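Local coordinates for protein AvrA (Salmonella typhimurium, PDB 6BE0) that probably transfers acetyl groups from acetyl-CoA to serine and threonine residues of target proteins, and binds inositol hexakisphosphate and coenzyme A, at residues Ala112-Asn117 and Val128-Met133; Ile123-Val128 and Ile188-Leu193; Ile140-Ala145 and Ala173-Asp178; Phe150-Ala155 and Glu219-Pro224. All coordinates share one frame; numbering follows the deposited sequence.

Interaction 1 (Ala112-Asn117 and Val128-Met133)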
loop_
_atom_site.group_PDB
_atom_site.type_symbol
_atom_site.label_atom_id
_atom_site.label_comp_id
_atom_site.label_asym_id
_atom_site.label_seq_id
_atom_site.Cartn_x
_atom_site.Cartn_y
_atom_site.Cartn_z
ATOM N N ALA A 112 7.145 -12.423 -1.016
ATOM C CA ALA A 112 6.448 -11.897 -2.182
ATOM C C ALA A 112 5.373 -10.894 -1.782
ATOM O O ALA A 112 4.953 -10.842 -0.624
ATOM C CB ALA A 112 5.836 -13.034 -2.986
ATOM N N ARG A 113 4.946 -10.087 -2.749
ATOM C CA ARG A 113 3.889 -9.107 -2.530
ATOM C C ARG A 113 2.852 -9.182 -3.637
ATOM O O ARG A 113 3.144 -9.625 -4.747
ATOM C CB ARG A 113 4.461 -7.690 -2.448
ATOM C CG ARG A 113 5.273 -7.427 -1.198
ATOM C CD ARG A 113 6.729 -7.805 -1.392
ATOM N NE ARG A 113 7.423 -7.973 -0.120
ATOM C CZ ARG A 113 8.663 -8.434 0.001
ATOM N NH1 ARG A 113 9.359 -8.780 -1.077
ATOM N NH2 ARG A 113 9.209 -8.554 1.204
ATOM N N PHE A 114 1.641 -8.741 -3.323
ATOM C CA PHE A 114 0.538 -8.787 -4.270
ATOM C C PHE A 114 -0.258 -7.497 -4.255
ATOM O O PHE A 114 -0.713 -7.068 -3.200
ATOM C CB PHE A 114 -0.394 -9.954 -3.948
ATOM C CG PHE A 114 0.287 -11.291 -3.936
ATOM C CD1 PHE A 114 0.822 -11.800 -2.765
ATOM C CD2 PHE A 114 0.384 -12.044 -5.094
ATOM C CE1 PHE A 114 1.445 -13.032 -2.749
ATOM C CE2 PHE A 114 1.007 -13.276 -5.085
ATOM C CZ PHE A 114 1.538 -13.771 -3.911
ATOM N N LEU A 115 -0.419 -6.879 -5.422
ATOM C CA LEU A 115 -1.428 -5.844 -5.599
ATOM C C LEU A 115 -2.709 -6.523 -6.046
ATOM O O LEU A 115 -2.752 -7.136 -7.114
ATOM C CB LEU A 115 -0.997 -4.790 -6.621
ATOM C CG LEU A 115 0.217 -3.925 -6.285
ATOM C CD1 LEU A 115 0.306 -2.779 -7.277
ATOM C CD2 LEU A 115 0.161 -3.396 -4.860
ATOM N N VAL A 116 -3.746 -6.418 -5.223
ATOM C CA VAL A 116 -5.001 -7.113 -5.478
ATOM C C VAL A 116 -6.165 -6.138 -5.599
ATOM O O VAL A 116 -6.407 -5.325 -4.709
ATOM C CB VAL A 116 -5.307 -8.149 -4.367
ATOM C CG1 VAL A 116 -5.224 -7.514 -2.977
ATOM C CG2 VAL A 116 -6.667 -8.809 -4.596
ATOM N N ASN A 117 -6.877 -6.223 -6.719
ATOM C CA ASN A 117 -8.142 -5.521 -6.870
ATOM C C ASN A 117 -9.247 -6.340 -6.220
ATOM O O ASN A 117 -9.673 -7.362 -6.758
ATOM C CB ASN A 117 -8.465 -5.266 -8.342
ATOM C CG ASN A 117 -9.721 -4.433 -8.524
ATOM O OD1 ASN A 117 -10.256 -3.877 -7.563
ATOM N ND2 ASN A 117 -10.195 -4.337 -9.760
ATOM N N VAL A 128 -0.751 -6.946 -0.352
ATOM C CA VAL A 128 -0.580 -8.071 0.558
ATOM C C VAL A 128 0.896 -8.421 0.668
ATOM O O VAL A 128 1.583 -8.515 -0.346
ATOM C CB VAL A 128 -1.359 -9.316 0.080
ATOM C CG1 VAL A 128 -1.116 -10.504 1.011
ATOM C CG2 VAL A 128 -2.844 -9.013 -0.021
ATOM N N ASP A 129 1.382 -8.610 1.892
ATOM C CA ASP A 129 2.749 -9.069 2.102
ATOM C C ASP A 129 2.753 -10.552 2.451
ATOM O O ASP A 129 2.011 -10.998 3.328
ATOM C CB ASP A 129 3.441 -8.267 3.203
ATOM C CG ASP A 129 4.955 -8.432 3.184
ATOM O OD1 ASP A 129 5.521 -8.685 2.098
ATOM O OD2 ASP A 129 5.582 -8.300 4.254
ATOM N N PHE A 130 3.601 -11.300 1.751
ATOM C CA PHE A 130 3.684 -12.751 1.885
ATOM C C PHE A 130 5.071 -13.143 2.388
ATOM O O PHE A 130 6.084 -12.732 1.827
ATOM C CB PHE A 130 3.377 -13.416 0.537
ATOM C CG PHE A 130 3.594 -14.902 0.519
ATOM C CD1 PHE A 130 2.550 -15.773 0.782
ATOM C CD2 PHE A 130 4.838 -15.426 0.216
ATOM C CE1 PHE A 130 2.749 -17.140 0.755
ATOM C CE2 PHE A 130 5.043 -16.791 0.188
ATOM C CZ PHE A 130 3.998 -17.650 0.458
ATOM N N ARG A 131 5.107 -13.939 3.452
ATOM C CA ARG A 131 6.363 -14.305 4.101
ATOM C C ARG A 131 6.260 -15.683 4.747
ATOM O O ARG A 131 5.417 -15.897 5.619
ATOM C CB ARG A 131 6.732 -13.252 5.156
ATOM C CG ARG A 131 8.060 -13.482 5.880
ATOM C CD ARG A 131 9.223 -12.807 5.166
ATOM N NE ARG A 131 9.106 -11.348 5.160
ATOM C CZ ARG A 131 9.603 -10.542 6.096
ATOM N NH1 ARG A 131 10.263 -11.033 7.137
ATOM N NH2 ARG A 131 9.441 -9.230 5.990
ATOM N N VAL A 132 7.106 -16.621 4.321
ATOM C CA VAL A 132 7.193 -17.907 5.006
ATOM C C VAL A 132 8.318 -17.791 6.023
ATOM O O VAL A 132 9.398 -17.274 5.731
ATOM C CB VAL A 132 7.429 -19.116 4.048
ATOM C CG1 VAL A 132 6.564 -19.004 2.796
ATOM C CG2 VAL A 132 8.891 -19.267 3.670
ATOM N N MET A 133 8.039 -18.262 7.229
ATOM C CA MET A 133 8.920 -18.070 8.365
ATOM C C MET A 133 8.869 -19.344 9.189
ATOM O O MET A 133 7.786 -19.801 9.552
ATOM C CB MET A 133 8.477 -16.853 9.173
ATOM C CG MET A 133 9.485 -16.338 10.177
ATOM S SD MET A 133 8.977 -14.745 10.857
ATOM C CE MET A 133 9.356 -13.659 9.482
HETATM O O HOH W 1 8.173 -7.729 3.772
#
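Ala112 with Phe130 and Phe114 with Val128 are antiparallel hydrogen-bonded pairs on either side of the non-hydrogen-bonded pair Arg113-Asp129, and the two strand segments meet at 157°. Each hydrogen-bonded pair exchanges two backbone bonds; the shortest of the four runs from Phe130 N to Ala112 O, 2.8 Å.

Arg113 and Asp129 lie side by side on one face of the sheet and point the same way. Their salt bridge is single-pronged: Arg113 NE donates to Asp129 OD1 over 3.0 Å. The guanidinium and carboxylate planes are only 16° apart, yet OD1 sits 30° out of the guanidinium plane, which makes this a tilted grip rather than a flat two-pronged one. A water in the plane of the guanidinium, at its edge, takes a bond of 2.9 Å from Arg113 NH2, and the same water is 2.7 Å from Asp129 OD2. Asp129 OD2 also bonds His208 NE2, while Arg113 NH1 is held by Leu86 O.

On the opposite face the contact is apolar. Phe130 CB meets the edge of the Phe114 ring, 3.8 Å from CE1, and Phe130 CD2 approaches Ala112 CB at 4.1 Å. Helix 94-106 packs on this face through Leu97, Ser100 and Thr104.

The hairpin is thus apolar on one face and charged on the other. There Arg113 NH2 and Arg131 NH2 come within 4.8 Å, and the shared water, which also accepts from Arg131 NH2, together with the carboxylate of Asp129, probably offsets their repulsion in this buried setting.

Interaction 2 (Ile123-Val128 and Ile188-Leu193)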
loop_
_atom_site.group_PDB
_atom_site.type_symbol
_atom_site.label_atom_id
_atom_site.label_comp_id
_atom_site.label_asym_id
_atom_site.label_seq_id
_atom_site.Cartn_x
_atom_site.Cartn_y
_atom_site.Cartn_z
ATOM N N ILE A 123 -13.175 -0.558 -8.293
ATOM C CA ILE A 123 -11.742 -0.729 -8.092
ATOM C C ILE A 123 -11.353 -0.434 -6.650
ATOM O O ILE A 123 -11.565 0.670 -6.152
ATOM C CB ILE A 123 -10.926 0.186 -9.029
ATOM C CG1 ILE A 123 -11.303 -0.074 -10.489
ATOM C CG2 ILE A 123 -9.429 -0.035 -8.824
ATOM C CD1 ILE A 123 -10.790 0.976 -11.451
ATOM N N HIS A 124 -10.786 -1.435 -5.986
ATOM C CA HIS A 124 -10.178 -1.244 -4.677
ATOM C C HIS A 124 -8.895 -2.062 -4.606
ATOM O O HIS A 124 -8.917 -3.262 -4.329
ATOM C CB HIS A 124 -11.131 -1.642 -3.550
ATOM C CG HIS A 124 -10.606 -1.321 -2.185
ATOM N ND1 HIS A 124 -10.572 -0.039 -1.683
ATOM C CD2 HIS A 124 -10.076 -2.117 -1.224
ATOM C CE1 HIS A 124 -10.053 -0.055 -0.471
ATOM N NE2 HIS A 124 -9.743 -1.304 -0.166
ATOM N N ILE A 125 -7.778 -1.393 -4.868
ATOM C CA ILE A 125 -6.480 -2.048 -4.913
ATOM C C ILE A 125 -5.784 -1.966 -3.560
ATOM O O ILE A 125 -5.501 -0.875 -3.065
ATOM C CB ILE A 125 -5.587 -1.420 -6.003
ATOM C CG1 ILE A 125 -6.221 -1.636 -7.381
ATOM C CG2 ILE A 125 -4.183 -2.019 -5.965
ATOM C CD1 ILE A 125 -5.570 -0.845 -8.495
ATOM N N SER A 126 -5.524 -3.129 -2.968
ATOM C CA SER A 126 -4.771 -3.224 -1.720
ATOM C C SER A 126 -3.443 -3.928 -1.972
ATOM O O SER A 126 -3.189 -4.406 -3.079
ATOM C CB SER A 126 -5.570 -3.980 -0.657
ATOM O OG SER A 126 -6.812 -3.350 -0.406
ATOM N N VAL A 127 -2.601 -3.987 -0.945
ATOM C CA VAL A 127 -1.331 -4.698 -1.037
ATOM C C VAL A 127 -1.248 -5.776 0.039
ATOM O O VAL A 127 -1.636 -5.555 1.186
ATOM C CB VAL A 127 -0.125 -3.737 -0.915
ATOM C CG1 VAL A 127 -0.115 -3.035 0.436
ATOM C CG2 VAL A 127 1.182 -4.487 -1.147
ATOM N N VAL A 128 -0.751 -6.946 -0.352
ATOM C CA VAL A 128 -0.580 -8.071 0.558
ATOM C C VAL A 128 0.896 -8.421 0.668
ATOM O O VAL A 128 1.583 -8.515 -0.346
ATOM C CB VAL A 128 -1.359 -9.316 0.080
ATOM C CG1 VAL A 128 -1.116 -10.504 1.011
ATOM C CG2 VAL A 128 -2.844 -9.013 -0.021
ATOM N N ILE A 188 -1.956 3.828 -5.892
ATOM C CA ILE A 188 -0.661 4.462 -5.661
ATOM C C ILE A 188 -0.112 4.098 -4.285
ATOM O O ILE A 188 1.065 3.764 -4.150
ATOM C CB ILE A 188 -0.744 6.001 -5.779
ATOM C CG1 ILE A 188 -1.413 6.411 -7.094
ATOM C CG2 ILE A 188 0.649 6.627 -5.671
ATOM C CD1 ILE A 188 -0.717 5.890 -8.340
ATOM N N PHE A 189 -0.969 4.168 -3.270
ATOM C CA PHE A 189 -0.573 3.809 -1.913
ATOM C C PHE A 189 -0.092 2.363 -1.850
ATOM O O PHE A 189 0.942 2.073 -1.254
ATOM C CB PHE A 189 -1.734 4.015 -0.937
ATOM C CG PHE A 189 -1.798 5.398 -0.351
ATOM C CD1 PHE A 189 -1.102 5.704 0.805
ATOM C CD2 PHE A 189 -2.555 6.389 -0.953
ATOM C CE1 PHE A 189 -1.157 6.973 1.349
ATOM C CE2 PHE A 189 -2.613 7.661 -0.415
ATOM C CZ PHE A 189 -1.913 7.952 0.738
ATOM N N SER A 190 -0.839 1.459 -2.476
ATOM C CA SER A 190 -0.511 0.040 -2.422
ATOM C C SER A 190 0.783 -0.261 -3.176
ATOM O O SER A 190 1.587 -1.092 -2.748
ATOM C CB SER A 190 -1.661 -0.793 -2.992
ATOM O OG SER A 190 -2.819 -0.691 -2.181
ATOM N N LEU A 191 0.981 0.420 -4.301
ATOM C CA LEU A 191 2.187 0.239 -5.098
ATOM C C LEU A 191 3.413 0.722 -4.335
ATOM O O LEU A 191 4.454 0.068 -4.338
ATOM C CB LEU A 191 2.068 0.983 -6.429
ATOM C CG LEU A 191 3.273 0.902 -7.369
ATOM C CD1 LEU A 191 3.615 -0.541 -7.717
ATOM C CD2 LEU A 191 3.000 1.706 -8.629
ATOM N N ALA A 192 3.284 1.872 -3.685
ATOM C CA ALA A 192 4.379 2.440 -2.908
ATOM C C ALA A 192 4.713 1.553 -1.715
ATOM O O ALA A 192 5.879 1.238 -1.471
ATOM C CB ALA A 192 4.025 3.845 -2.442
ATOM N N LEU A 193 3.682 1.153 -0.976
ATOM C CA LEU A 193 3.856 0.280 0.178
ATOM C C LEU A 193 4.493 -1.049 -0.221
ATOM O O LEU A 193 5.308 -1.599 0.517
ATOM C CB LEU A 193 2.513 0.031 0.866
ATOM C CG LEU A 193 1.897 1.227 1.594
ATOM C CD1 LEU A 193 0.494 0.888 2.076
ATOM C CD2 LEU A 193 2.770 1.675 2.754
#
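Ser190 of helix 186-199 meets Ile125, Ser126 and Val127 at the start of strand 125-133. The helix and strand segments run at 17° to one another with axes 7.0 Å apart, and the closest CA pair is Val127-Ser190, 5.0 Å.

The polar part rests on one hydroxyl. With Ser190 OG beside its own backbone N (chi1 -66°), it lies near Cys186 O, one turn earlier in the helix, while facing Ile125 O at 2.8 Å. Both carbonyls are possible acceptors.

Van der Waals contacts fill in around it. Ser190 OG comes 3.2 Å from Ser126 CA, Ile125 CG2 is 4.1 Å from Ser190 CB, and Val127 CB sits 3.6 Å from Ser190 O. Further along the helix, Val127 CG1 reaches Leu193 CB at 4.1 Å, the two side chains crossing at about a right angle.

Just before the strand, His124 NE2 bonds Glu143 OE1; with Cys186 on the same helix as Ser190, this is consistent with the His-Glu-Cys triad of the YopJ family. Chemically, one hydroxyl proton cannot fully serve the carbonyls of Ile125 and Cys186 at once, and the small serine side chain is consistent with the short distance between the axes.

Interaction 3 (Ile140-Ala145 and Ala173-Asp178); sequences ILFEPA and AMVELD
Ile140, Leu141 and Phe142 pair in parallel with Ala173, Met174 and Val175, joining the two strands of a beta-alpha-beta unit whose helix is 151-164. The strand segments run at 21° to each other, and straight backbone bonds hold them: Val175 N to Leu141 O is 2.7 Å, and Glu143 N to Val175 O reaches 174° at the hydrogen.

Packing is tight on the face of Ile140, Phe142 and Val175. The methyl CG2 of Ile140 comes 3.5 Å from Val175 CG2 and also stands 3.3 Å above one face of the Phe142 ring, toward the rim. The ring lies alongside Val175, with Phe142 CD2 3.8 Å from Val175 CB. Across the sheet, on the face of Leu141 and Met174, contact is looser: Leu141 CD2 and Met174 SD are 4.1 Å apart.

Pro144 and Leu177 stay buried, and only at Ala145 and Asp178 does the contact become partly exposed. Asp178 OD1 forms a salt bridge with Arg181, which binds coenzyme A, placing this end of the unit near the coenzyme A pocket. There the pairing weakens: Pro144 O approaches Asp178 N at a poor angle, and Asp178 N makes only a weak bond to Ala145 O, 3.2 Å.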
loop_
_atom_site.group_PDB
_atom_site.type_symbol
_atom_site.label_atom_id
_atom_site.label_comp_id
_atom_site.label_asym_id
_atom_site.label_seq_id
_atom_site.Cartn_x
_atom_site.Cartn_y
_atom_site.Cartn_z
ATOM N N ILE A 140 -0.378 -10.964 5.158
ATOM C CA ILE A 140 -0.915 -9.746 5.757
ATOM C C ILE A 140 -1.439 -8.791 4.694
ATOM O O ILE A 140 -0.689 -8.325 3.837
ATOM C CB ILE A 140 0.141 -9.026 6.615
ATOM C CG1 ILE A 140 0.646 -9.968 7.712
ATOM C CG2 ILE A 140 -0.452 -7.757 7.232
ATOM C CD1 ILE A 140 1.765 -9.401 8.564
ATOM N N LEU A 141 -2.735 -8.505 4.770
ATOM C CA LEU A 141 -3.388 -7.570 3.866
ATOM C C LEU A 141 -3.358 -6.169 4.463
ATOM O O LEU A 141 -3.877 -5.946 5.555
ATOM C CB LEU A 141 -4.832 -8.007 3.598
ATOM C CG LEU A 141 -5.717 -7.062 2.778
ATOM C CD1 LEU A 141 -5.220 -6.938 1.350
ATOM C CD2 LEU A 141 -7.159 -7.545 2.806
ATOM N N PHE A 142 -2.745 -5.231 3.748
ATOM C CA PHE A 142 -2.671 -3.850 4.205
ATOM C C PHE A 142 -3.685 -2.983 3.474
ATOM O O PHE A 142 -3.688 -2.915 2.244
ATOM C CB PHE A 142 -1.262 -3.287 4.008
ATOM C CG PHE A 142 -0.222 -3.946 4.869
ATOM C CD1 PHE A 142 0.461 -5.064 4.422
ATOM C CD2 PHE A 142 0.070 -3.448 6.124
ATOM C CE1 PHE A 142 1.417 -5.671 5.212
ATOM C CE2 PHE A 142 1.028 -4.052 6.919
ATOM C CZ PHE A 142 1.699 -5.163 6.462
ATOM N N GLU A 143 -4.552 -2.335 4.247
ATOM C CA GLU A 143 -5.507 -1.375 3.715
ATOM C C GLU A 143 -5.001 0.037 3.997
ATOM O O GLU A 143 -4.888 0.426 5.160
ATOM C CB GLU A 143 -6.887 -1.585 4.341
ATOM C CG GLU A 143 -7.578 -2.875 3.920
ATOM C CD GLU A 143 -7.986 -2.881 2.456
ATOM O OE1 GLU A 143 -7.947 -1.810 1.816
ATOM O OE2 GLU A 143 -8.349 -3.963 1.946
ATOM N N PRO A 144 -4.671 0.804 2.941
ATOM C CA PRO A 144 -4.174 2.162 3.186
ATOM C C PRO A 144 -5.195 3.063 3.883
ATOM O O PRO A 144 -4.805 3.939 4.654
ATOM C CB PRO A 144 -3.864 2.682 1.778
ATOM C CG PRO A 144 -3.643 1.460 0.962
ATOM C CD PRO A 144 -4.585 0.440 1.516
ATOM N N ALA A 145 -6.479 2.849 3.610
ATOM C CA ALA A 145 -7.537 3.666 4.198
ATOM C C ALA A 145 -8.035 3.057 5.506
ATOM O O ALA A 145 -7.425 2.133 6.042
ATOM C CB ALA A 145 -8.688 3.826 3.213
ATOM N N ALA A 173 -3.834 -12.012 8.431
ATOM C CA ALA A 173 -4.172 -10.829 9.207
ATOM C C ALA A 173 -4.418 -9.646 8.279
ATOM O O ALA A 173 -3.789 -9.527 7.231
ATOM C CB ALA A 173 -3.065 -10.506 10.198
ATOM N N MET A 174 -5.347 -8.782 8.669
ATOM C CA MET A 174 -5.644 -7.573 7.916
ATOM C C MET A 174 -5.276 -6.364 8.764
ATOM O O MET A 174 -5.612 -6.305 9.946
ATOM C CB MET A 174 -7.119 -7.543 7.516
ATOM C CG MET A 174 -7.558 -6.275 6.810
ATOM S SD MET A 174 -9.246 -6.419 6.199
ATOM C CE MET A 174 -9.855 -4.763 6.488
ATOM N N VAL A 175 -4.574 -5.411 8.160
ATOM C CA VAL A 175 -4.058 -4.256 8.884
ATOM C C VAL A 175 -4.642 -2.951 8.351
ATOM O O VAL A 175 -4.540 -2.644 7.163
ATOM C CB VAL A 175 -2.519 -4.192 8.807
ATOM C CG1 VAL A 175 -1.989 -2.958 9.532
ATOM C CG2 VAL A 175 -1.912 -5.453 9.400
ATOM N N GLU A 176 -5.256 -2.192 9.251
ATOM C CA GLU A 176 -5.758 -0.862 8.941
ATOM C C GLU A 176 -4.640 0.154 9.128
ATOM O O GLU A 176 -3.970 0.155 10.159
ATOM C CB GLU A 176 -6.952 -0.520 9.838
ATOM C CG GLU A 176 -7.508 0.886 9.659
ATOM C CD GLU A 176 -8.468 1.272 10.769
ATOM O OE1 GLU A 176 -8.086 1.159 11.954
ATOM O OE2 GLU A 176 -9.604 1.686 10.456
ATOM N N LEU A 177 -4.439 1.011 8.132
ATOM C CA LEU A 177 -3.409 2.043 8.203
ATOM C C LEU A 177 -4.017 3.428 8.408
ATOM O O LEU A 177 -3.495 4.231 9.183
ATOM C CB LEU A 177 -2.549 2.027 6.935
ATOM C CG LEU A 177 -1.729 0.757 6.681
ATOM C CD1 LEU A 177 -0.872 0.923 5.434
ATOM C CD2 LEU A 177 -0.856 0.398 7.878
ATOM N N ASP A 178 -5.125 3.693 7.721
ATOM C CA ASP A 178 -5.779 4.999 7.761
ATOM C C ASP A 178 -4.780 6.117 7.479
ATOM O O ASP A 178 -4.614 7.033 8.284
ATOM C CB ASP A 178 -6.457 5.229 9.115
ATOM C CG ASP A 178 -7.341 6.468 9.128
ATOM O OD1 ASP A 178 -7.887 6.830 8.062
ATOM O OD2 ASP A 178 -7.490 7.084 10.205
#

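Interaction 4 (Phe150-Ala155 and Glu219-Pro224)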
loop_
_atom_site.group_PDB
_atom_site.type_symbol
_atom_site.label_atom_id
_atom_site.label_comp_id
_atom_site.label_asym_id
_atom_site.label_seq_id
_atom_site.Cartn_x
_atom_site.Cartn_y
_atom_site.Cartn_z
ATOM N N PHE A 150 -16.933 -1.571 7.416
ATOM C CA PHE A 150 -17.130 -2.996 7.145
ATOM C C PHE A 150 -15.828 -3.790 7.249
ATOM O O PHE A 150 -15.677 -4.839 6.619
ATOM C CB PHE A 150 -17.737 -3.191 5.755
ATOM C CG PHE A 150 -19.040 -2.476 5.560
ATOM C CD1 PHE A 150 -20.236 -3.090 5.885
ATOM C CD2 PHE A 150 -19.069 -1.190 5.052
ATOM C CE1 PHE A 150 -21.438 -2.434 5.706
ATOM C CE2 PHE A 150 -20.267 -0.529 4.870
ATOM C CZ PHE A 150 -21.452 -1.151 5.198
ATOM N N GLY A 151 -14.893 -3.283 8.044
ATOM C CA GLY A 151 -13.606 -3.932 8.223
ATOM C C GLY A 151 -13.707 -5.390 8.634
ATOM O O GLY A 151 -13.167 -6.264 7.953
ATOM N N PRO A 152 -14.399 -5.664 9.751
ATOM C CA PRO A 152 -14.533 -7.030 10.270
ATOM C C PRO A 152 -15.043 -8.020 9.225
ATOM O O PRO A 152 -14.456 -9.091 9.070
ATOM C CB PRO A 152 -15.545 -6.872 11.409
ATOM C CG PRO A 152 -15.402 -5.459 11.844
ATOM C CD PRO A 152 -15.097 -4.684 10.601
ATOM N N ALA A 153 -16.108 -7.657 8.517
ATOM C CA ALA A 153 -16.701 -8.534 7.512
ATOM C C ALA A 153 -15.709 -8.863 6.402
ATOM O O ALA A 153 -15.524 -10.027 6.049
ATOM C CB ALA A 153 -17.949 -7.896 6.926
ATOM N N LEU A 154 -15.076 -7.829 5.856
ATOM C CA LEU A 154 -14.136 -7.996 4.752
ATOM C C LEU A 154 -12.938 -8.849 5.159
ATOM O O LEU A 154 -12.434 -9.646 4.367
ATOM C CB LEU A 154 -13.660 -6.630 4.251
ATOM C CG LEU A 154 -14.740 -5.740 3.627
ATOM C CD1 LEU A 154 -14.185 -4.354 3.327
ATOM C CD2 LEU A 154 -15.304 -6.371 2.362
ATOM N N ALA A 155 -12.482 -8.674 6.395
ATOM C CA ALA A 155 -11.369 -9.454 6.918
ATOM C C ALA A 155 -11.733 -10.934 6.982
ATOM O O ALA A 155 -10.938 -11.795 6.605
ATOM C CB ALA A 155 -10.965 -8.947 8.294
ATOM N N GLU A 219 -8.331 -11.313 19.723
ATOM C CA GLU A 219 -9.788 -11.278 19.713
ATOM C C GLU A 219 -10.338 -10.411 18.584
ATOM O O GLU A 219 -11.311 -10.782 17.928
ATOM C CB GLU A 219 -10.311 -10.769 21.057
ATOM C CG GLU A 219 -9.940 -11.659 22.232
ATOM C CD GLU A 219 -10.521 -11.166 23.545
ATOM O OE1 GLU A 219 -11.244 -10.147 23.534
ATOM O OE2 GLU A 219 -10.254 -11.801 24.588
ATOM N N GLU A 220 -9.712 -9.259 18.362
ATOM C CA GLU A 220 -10.179 -8.323 17.344
ATOM C C GLU A 220 -10.050 -8.927 15.945
ATOM O O GLU A 220 -9.131 -9.706 15.686
ATOM C CB GLU A 220 -9.401 -7.010 17.433
ATOM C CG GLU A 220 -9.568 -6.297 18.766
ATOM C CD GLU A 220 -9.016 -4.885 18.752
ATOM O OE1 GLU A 220 -8.334 -4.519 17.772
ATOM O OE2 GLU A 220 -9.270 -4.137 19.720
ATOM N N PRO A 221 -10.972 -8.565 15.034
ATOM C CA PRO A 221 -10.993 -9.160 13.692
ATOM C C PRO A 221 -9.784 -8.754 12.851
ATOM O O PRO A 221 -9.121 -9.615 12.268
ATOM C CB PRO A 221 -12.290 -8.615 13.089
ATOM C CG PRO A 221 -12.525 -7.331 13.795
ATOM C CD PRO A 221 -11.998 -7.517 15.188
ATOM N N PHE A 222 -9.514 -7.453 12.792
ATOM C CA PHE A 222 -8.351 -6.927 12.088
ATOM C C PHE A 222 -7.508 -6.089 13.038
ATOM O O PHE A 222 -7.905 -5.843 14.176
ATOM C CB PHE A 222 -8.780 -6.091 10.880
ATOM C CG PHE A 222 -9.565 -4.862 11.237
ATOM C CD1 PHE A 222 -8.928 -3.647 11.425
ATOM C CD2 PHE A 222 -10.940 -4.919 11.379
ATOM C CE1 PHE A 222 -9.649 -2.513 11.751
ATOM C CE2 PHE A 222 -11.666 -3.789 11.705
ATOM C CZ PHE A 222 -11.019 -2.585 11.890
ATOM N N LEU A 223 -6.347 -5.649 12.566
ATOM C CA LEU A 223 -5.446 -4.841 13.376
ATOM C C LEU A 223 -5.741 -3.355 13.172
ATOM O O LEU A 223 -5.580 -2.843 12.066
ATOM C CB LEU A 223 -3.992 -5.146 13.019
ATOM C CG LEU A 223 -2.942 -4.580 13.977
ATOM C CD1 LEU A 223 -2.897 -5.394 15.261
ATOM C CD2 LEU A 223 -1.576 -4.535 13.313
ATOM N N PRO A 224 -6.175 -2.653 14.235
ATOM C CA PRO A 224 -6.473 -1.227 14.064
ATOM C C PRO A 224 -5.206 -0.402 13.856
ATOM O O PRO A 224 -4.105 -0.905 14.088
ATOM C CB PRO A 224 -7.171 -0.855 15.372
ATOM C CG PRO A 224 -6.627 -1.808 16.367
ATOM C CD PRO A 224 -6.392 -3.093 15.625
#
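The first turn of helix 151-164, the connecting helix of a beta-alpha-beta unit, packs here against the loop between helices 205-212 and 225-228, with Gly151, Pro152 and Ala155 facing Pro221 and Phe222. No hydrogen bond crosses the contact. It is a small apolar patch that buries 176 Å² in all, and it lies away from the inositol hexakisphosphate and coenzyme A sites.

The helix opens in regular fashion. Phe150 occupies the N-cap position, and Ala155 N bonds Gly151 O at 3.0 Å. Pro152 suits this first turn because it has no N-H to offer, and none is needed there.

Phe222 comes in with one side of its ring. Its first torsion sets CG between its own backbone N and carbonyl carbon (chi1 64°). Pro152 CD meets the ring at the edge, near its plane, with CE2 3.7 Å away, while the two side chains run obliquely to each other. The neighbouring ring atom Phe222 CD2 comes 3.9 Å from Gly151 C, a close approach to bare backbone where glycine has no side chain. One turn on, Ala155 CB is 4.4 Å from Phe222 CB, a lighter touch.

Phe222 also rests on Met174, Glu176 and Cys147, and Leu223 makes backbone bonds to Met174 and Glu176, fastening the loop beside outer strand 170-176. Toward the exposed side, two proline rings lie side by side and point the same way, with Pro221 CG 3.9 Å from both CB and CG of Pro152.

In the fold
Interactions 1, 2 and 3 all involve the five-stranded mixed sheet, with centres 10 to 12 Å apart. Interaction 1 closes the hairpin of strands 111-117 and 125-133, interaction 2 lays helix 186-199 on the latter strand and shares Val128 with interaction 1, and interaction 3 adds strands 136-143 and 170-176. Along the chain, interaction 3 follows interaction 1 and is nested inside the loop closed by interaction 2. Interaction 4 crosses interaction 3 in chain order and touches it beside strand 170-176, about 10 Å away between centres, but lies about 18 Å, centre to centre, from interactions 1 and 2. The sheet therefore links a peripheral loop to the helix that contributes Lys195 and Lys196 to the inositol hexakisphosphate site.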